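Local coordinates for protein FLUORESCENT IN BLUE LIGHT, chloroplastic (Arabidopsis thaliana, PDB 4YVO) that negatively regulates tetrapyrrole and chlorophyll biosynthesis in chloroplasts, probably by repressing the glutamyl-tRNA reductase HEMA1, which its TPR domain binds, at residues S54-G59 with E91-R96; E133-I138 with G152-T157. All blocks are in the same frame, centred on the assembly; numbering follows the deposited sequence.

Overall arrangement
From the N terminus the chain runs through six helices, paired as three tetratricopeptide repeats (TPRs). Contact 1 joins the first helix, 48-64, to the third, 88-104; the loop it closes holds helix 68-84, the second helix of TPR 1, so it ties one repeat to the next. The chain then passes through helix 108-125 before contact 2 opens. That contact closes a much shorter loop, bringing helix 148-162 back against helix 131-144 within TPR 3. The two loops follow one another, neither nesting nor crossing, and the centres of the two contacts lie about 21 Å apart, on opposite sides of the chain's centre. A long, weak ion pair between Arg96 and Glu133 reaches from contact 1 to contact 2.

Contact 1. Residues S54-G59 with E91-R96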
# COMPACT_ATOMS: atom_id res chain seq x y z
N SER A 54 -3.46 15.19 6.87
CA SER A 54 -4.15 14.77 8.08
C SER A 54 -4.61 13.32 8.02
O SER A 54 -4.38 12.55 8.95
CB SER A 54 -5.35 15.68 8.34
OG SER A 54 -6.03 15.29 9.52
N LYS A 55 -5.26 12.95 6.92
CA LYS A 55 -5.81 11.61 6.77
C LYS A 55 -4.74 10.53 6.74
O LYS A 55 -4.95 9.43 7.26
CB LYS A 55 -6.70 11.52 5.53
CG LYS A 55 -8.02 12.28 5.64
CD LYS A 55 -8.89 11.70 6.73
CE LYS A 55 -10.17 12.50 6.89
NZ LYS A 55 -10.73 12.34 8.26
N LEU A 56 -3.59 10.82 6.13
CA LEU A 56 -2.50 9.87 6.15
C LEU A 56 -1.98 9.67 7.57
O LEU A 56 -1.70 8.55 7.99
CB LEU A 56 -1.37 10.30 5.21
CG LEU A 56 -1.68 10.19 3.72
CD1 LEU A 56 -0.57 10.84 2.91
CD2 LEU A 56 -1.89 8.73 3.29
N LYS A 57 -1.86 10.76 8.33
CA LYS A 57 -1.39 10.69 9.70
C LYS A 57 -2.36 9.89 10.57
O LYS A 57 -1.95 8.99 11.32
CB LYS A 57 -1.21 12.10 10.28
N THR A 58 -3.64 10.20 10.46
CA THR A 58 -4.63 9.53 11.31
C THR A 58 -4.79 8.06 10.91
O THR A 58 -4.95 7.20 11.77
CB THR A 58 -5.99 10.28 11.34
OG1 THR A 58 -6.49 10.41 10.00
CG2 THR A 58 -5.81 11.66 11.94
N GLY A 59 -4.74 7.78 9.61
CA GLY A 59 -4.74 6.40 9.14
C GLY A 59 -3.59 5.60 9.74
O GLY A 59 -3.79 4.48 10.23
N GLU A 91 -0.60 9.46 -3.38
CA GLU A 91 -1.50 8.37 -3.76
C GLU A 91 -0.90 7.02 -3.38
O GLU A 91 -1.61 6.14 -2.88
CB GLU A 91 -1.82 8.42 -5.25
CG GLU A 91 -2.90 7.44 -5.66
CD GLU A 91 -3.18 7.45 -7.15
OE1 GLU A 91 -2.59 8.29 -7.87
OE2 GLU A 91 -3.99 6.61 -7.60
N LYS A 92 0.39 6.85 -3.63
CA LYS A 92 1.07 5.62 -3.26
C LYS A 92 1.06 5.38 -1.75
O LYS A 92 0.93 4.25 -1.30
CB LYS A 92 2.50 5.60 -3.83
CG LYS A 92 2.51 5.43 -5.35
CD LYS A 92 3.86 5.02 -5.92
CE LYS A 92 4.94 6.02 -5.60
NZ LYS A 92 6.31 5.57 -6.07
N LYS A 93 1.19 6.45 -0.96
CA LYS A 93 1.16 6.30 0.50
C LYS A 93 -0.24 5.84 0.95
O LYS A 93 -0.37 4.99 1.84
CB LYS A 93 1.54 7.61 1.19
CG LYS A 93 2.96 8.09 0.90
CD LYS A 93 3.27 9.38 1.66
CE LYS A 93 4.57 10.00 1.19
NZ LYS A 93 4.76 11.38 1.72
N ALA A 94 -1.27 6.40 0.33
CA ALA A 94 -2.63 6.01 0.66
C ALA A 94 -2.89 4.55 0.26
O ALA A 94 -3.49 3.79 1.02
CB ALA A 94 -3.64 6.95 -0.01
N ALA A 95 -2.42 4.17 -0.92
CA ALA A 95 -2.60 2.80 -1.40
C ALA A 95 -1.90 1.80 -0.49
O ALA A 95 -2.45 0.74 -0.19
CB ALA A 95 -2.12 2.66 -2.84
N ARG A 96 -0.68 2.12 -0.06
CA ARG A 96 0.03 1.26 0.88
C ARG A 96 -0.75 1.12 2.19
O ARG A 96 -0.85 0.03 2.75
CB ARG A 96 1.42 1.81 1.17
CG ARG A 96 2.12 1.09 2.32
CD ARG A 96 3.55 1.57 2.49
NE ARG A 96 3.61 3.02 2.62
CZ ARG A 96 4.65 3.76 2.25
NH1 ARG A 96 5.73 3.19 1.74
NH2 ARG A 96 4.61 5.08 2.41
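Leu56 packs against the backbone and side chain of Ala94 in a small, buried, apolar contact between the first helices of two successive TPRs, helix 48-64 of TPR 1 and helix 88-104 of TPR 2. One methyl does the touching. CD2 of Leu56 lies 3.8 Å from the backbone N of Ala94 and 4.1 Å from its CB, and it also comes within 4.2 Å of Lys93 CB. The leucine gets there with CG beside its own backbone N and anti to the carbonyl carbon (chi1 -71°), which carries the branched end out toward the other helix. Ala94 suits its place because its single methyl lets the leucine reach the helix backbone, the two CA atoms being 6.7 Å apart. Lys93 contributes its backbone carbonyl carbon and the CB at the base of its side chain. Its extended chain then leads away from Leu56, and NZ forms a salt bridge with Glu90, so the residue can border an apolar contact while its charge is paired outside it. Ala78 of helix 68-84 touches both Leu56 and Ala94, adding the second helix of TPR 1 to the same cluster. No hydrogen bond links the segments, so apolar packing carries the contact. Such packing of a repeat's first helix against that of the next, with the intervening second helix alongside, is characteristic of the stacked helical hairpins of a TPR domain.

Contact 2. Residues E133-I138 with G152-T157; sequences EAYGAI and GKFYDT
The ring of Tyr135 carries the CG2 methyl of Thr157 over one face, and the ring of Phe154 carries CG2 of Ile138 over one of its own, with Tyr135 CD1 at its edge. These are the facing residues of a TPR helical hairpin, the two helices of TPR 3, whose short segments run antiparallel at 150° with axes 7.9 Å apart. The Ile138 methyl stands almost on the normal of the Phe154 ring, 3.5 Å from its centroid, a well-centred CH-pi contact. This methyl is the branch anti to the backbone N, while CG1 lies beside that N (chi1 -70°); Ile138 CD1, at the end of the CG1 branch, approaches Phe154 CE1. The two aromatic side chains cross at about a right angle, with Tyr135 CD1 3.8 Å from Phe154 CD1. A beta-branched residue suits each methyl's place, because CG2 is held close to the helix and can meet a ring from the facing one. Tyr135 also touches Tyr158 and Arg161 further along helix 148-162, and Leu119 of helix 108-125. Were Tyr135 replaced by an alanine, the Thr157 methyl would probably lose its aromatic face, and a gap would be likely to open beside the edge of Phe154. Over the tyrosine, Thr157 CG2 sits toward the rim, 3.4 Å from Tyr135 CE2.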
# COMPACT_ATOMS: atom_id res chain seq x y z
N GLU A 133 8.85 -2.33 -0.55
CA GLU A 133 7.89 -2.72 0.47
C GLU A 133 6.65 -3.37 -0.14
O GLU A 133 6.11 -4.33 0.40
CB GLU A 133 7.48 -1.50 1.29
CG GLU A 133 6.60 -1.85 2.45
CD GLU A 133 6.29 -0.66 3.33
OE1 GLU A 133 6.93 0.40 3.16
OE2 GLU A 133 5.40 -0.78 4.19
N ALA A 134 6.20 -2.84 -1.28
CA ALA A 134 5.03 -3.40 -1.94
C ALA A 134 5.27 -4.84 -2.41
O ALA A 134 4.39 -5.69 -2.28
CB ALA A 134 4.59 -2.52 -3.09
N TYR A 135 6.45 -5.12 -2.95
CA TYR A 135 6.75 -6.49 -3.37
C TYR A 135 6.65 -7.46 -2.19
O TYR A 135 6.07 -8.54 -2.31
CB TYR A 135 8.15 -6.62 -3.96
CG TYR A 135 8.35 -6.03 -5.34
CD1 TYR A 135 7.41 -6.19 -6.34
CD2 TYR A 135 9.50 -5.33 -5.63
CE1 TYR A 135 7.62 -5.67 -7.61
CE2 TYR A 135 9.72 -4.81 -6.88
CZ TYR A 135 8.79 -4.97 -7.87
OH TYR A 135 9.05 -4.44 -9.10
N GLY A 136 7.23 -7.07 -1.07
CA GLY A 136 7.22 -7.92 0.11
C GLY A 136 5.81 -8.12 0.64
O GLY A 136 5.46 -9.23 1.05
N ALA A 137 5.01 -7.06 0.63
CA ALA A 137 3.64 -7.14 1.13
C ALA A 137 2.79 -8.05 0.23
O ALA A 137 2.01 -8.87 0.72
CB ALA A 137 3.03 -5.76 1.23
N ILE A 138 2.97 -7.92 -1.08
CA ILE A 138 2.23 -8.74 -2.02
C ILE A 138 2.62 -10.20 -1.86
O ILE A 138 1.76 -11.09 -1.89
CB ILE A 138 2.43 -8.25 -3.48
CG1 ILE A 138 1.74 -6.90 -3.66
CG2 ILE A 138 1.90 -9.27 -4.48
CD1 ILE A 138 2.21 -6.12 -4.88
N GLY A 152 6.30 -16.72 -4.42
CA GLY A 152 7.71 -16.91 -4.70
C GLY A 152 8.26 -15.88 -5.66
O GLY A 152 9.37 -15.39 -5.47
N LYS A 153 7.50 -15.55 -6.71
CA LYS A 153 7.96 -14.57 -7.69
C LYS A 153 8.14 -13.20 -7.03
O LYS A 153 9.17 -12.54 -7.21
CB LYS A 153 6.98 -14.45 -8.87
CG LYS A 153 6.91 -15.67 -9.78
CD LYS A 153 6.19 -15.31 -11.08
CE LYS A 153 5.71 -16.54 -11.84
NZ LYS A 153 4.43 -17.06 -11.29
N PHE A 154 7.15 -12.77 -6.27
CA PHE A 154 7.25 -11.46 -5.62
C PHE A 154 8.32 -11.45 -4.52
O PHE A 154 9.03 -10.46 -4.36
CB PHE A 154 5.88 -11.02 -5.07
CG PHE A 154 4.97 -10.46 -6.13
CD1 PHE A 154 4.99 -9.11 -6.43
CD2 PHE A 154 4.12 -11.29 -6.85
CE1 PHE A 154 4.18 -8.58 -7.42
CE2 PHE A 154 3.30 -10.77 -7.83
CZ PHE A 154 3.33 -9.41 -8.12
N TYR A 155 8.43 -12.55 -3.79
CA TYR A 155 9.44 -12.67 -2.75
C TYR A 155 10.85 -12.58 -3.33
O TYR A 155 11.72 -11.91 -2.77
CB TYR A 155 9.24 -13.96 -1.97
CG TYR A 155 10.27 -14.18 -0.91
CD1 TYR A 155 10.25 -13.45 0.26
CD2 TYR A 155 11.28 -15.12 -1.08
CE1 TYR A 155 11.20 -13.64 1.25
CE2 TYR A 155 12.23 -15.33 -0.10
CZ TYR A 155 12.19 -14.58 1.06
OH TYR A 155 13.13 -14.78 2.03
N ASP A 156 11.08 -13.26 -4.45
CA ASP A 156 12.39 -13.23 -5.09
C ASP A 156 12.78 -11.81 -5.51
O ASP A 156 13.92 -11.39 -5.32
CB ASP A 156 12.44 -14.18 -6.30
CG ASP A 156 12.47 -15.65 -5.89
OD1 ASP A 156 12.77 -15.96 -4.72
OD2 ASP A 156 12.20 -16.50 -6.76
N THR A 157 11.82 -11.08 -6.06
CA THR A 157 12.07 -9.70 -6.46
C THR A 157 12.32 -8.80 -5.25
O THR A 157 13.21 -7.94 -5.27
CB THR A 157 10.92 -9.15 -7.30
OG1 THR A 157 10.70 -10.02 -8.42
CG2 THR A 157 11.23 -7.75 -7.82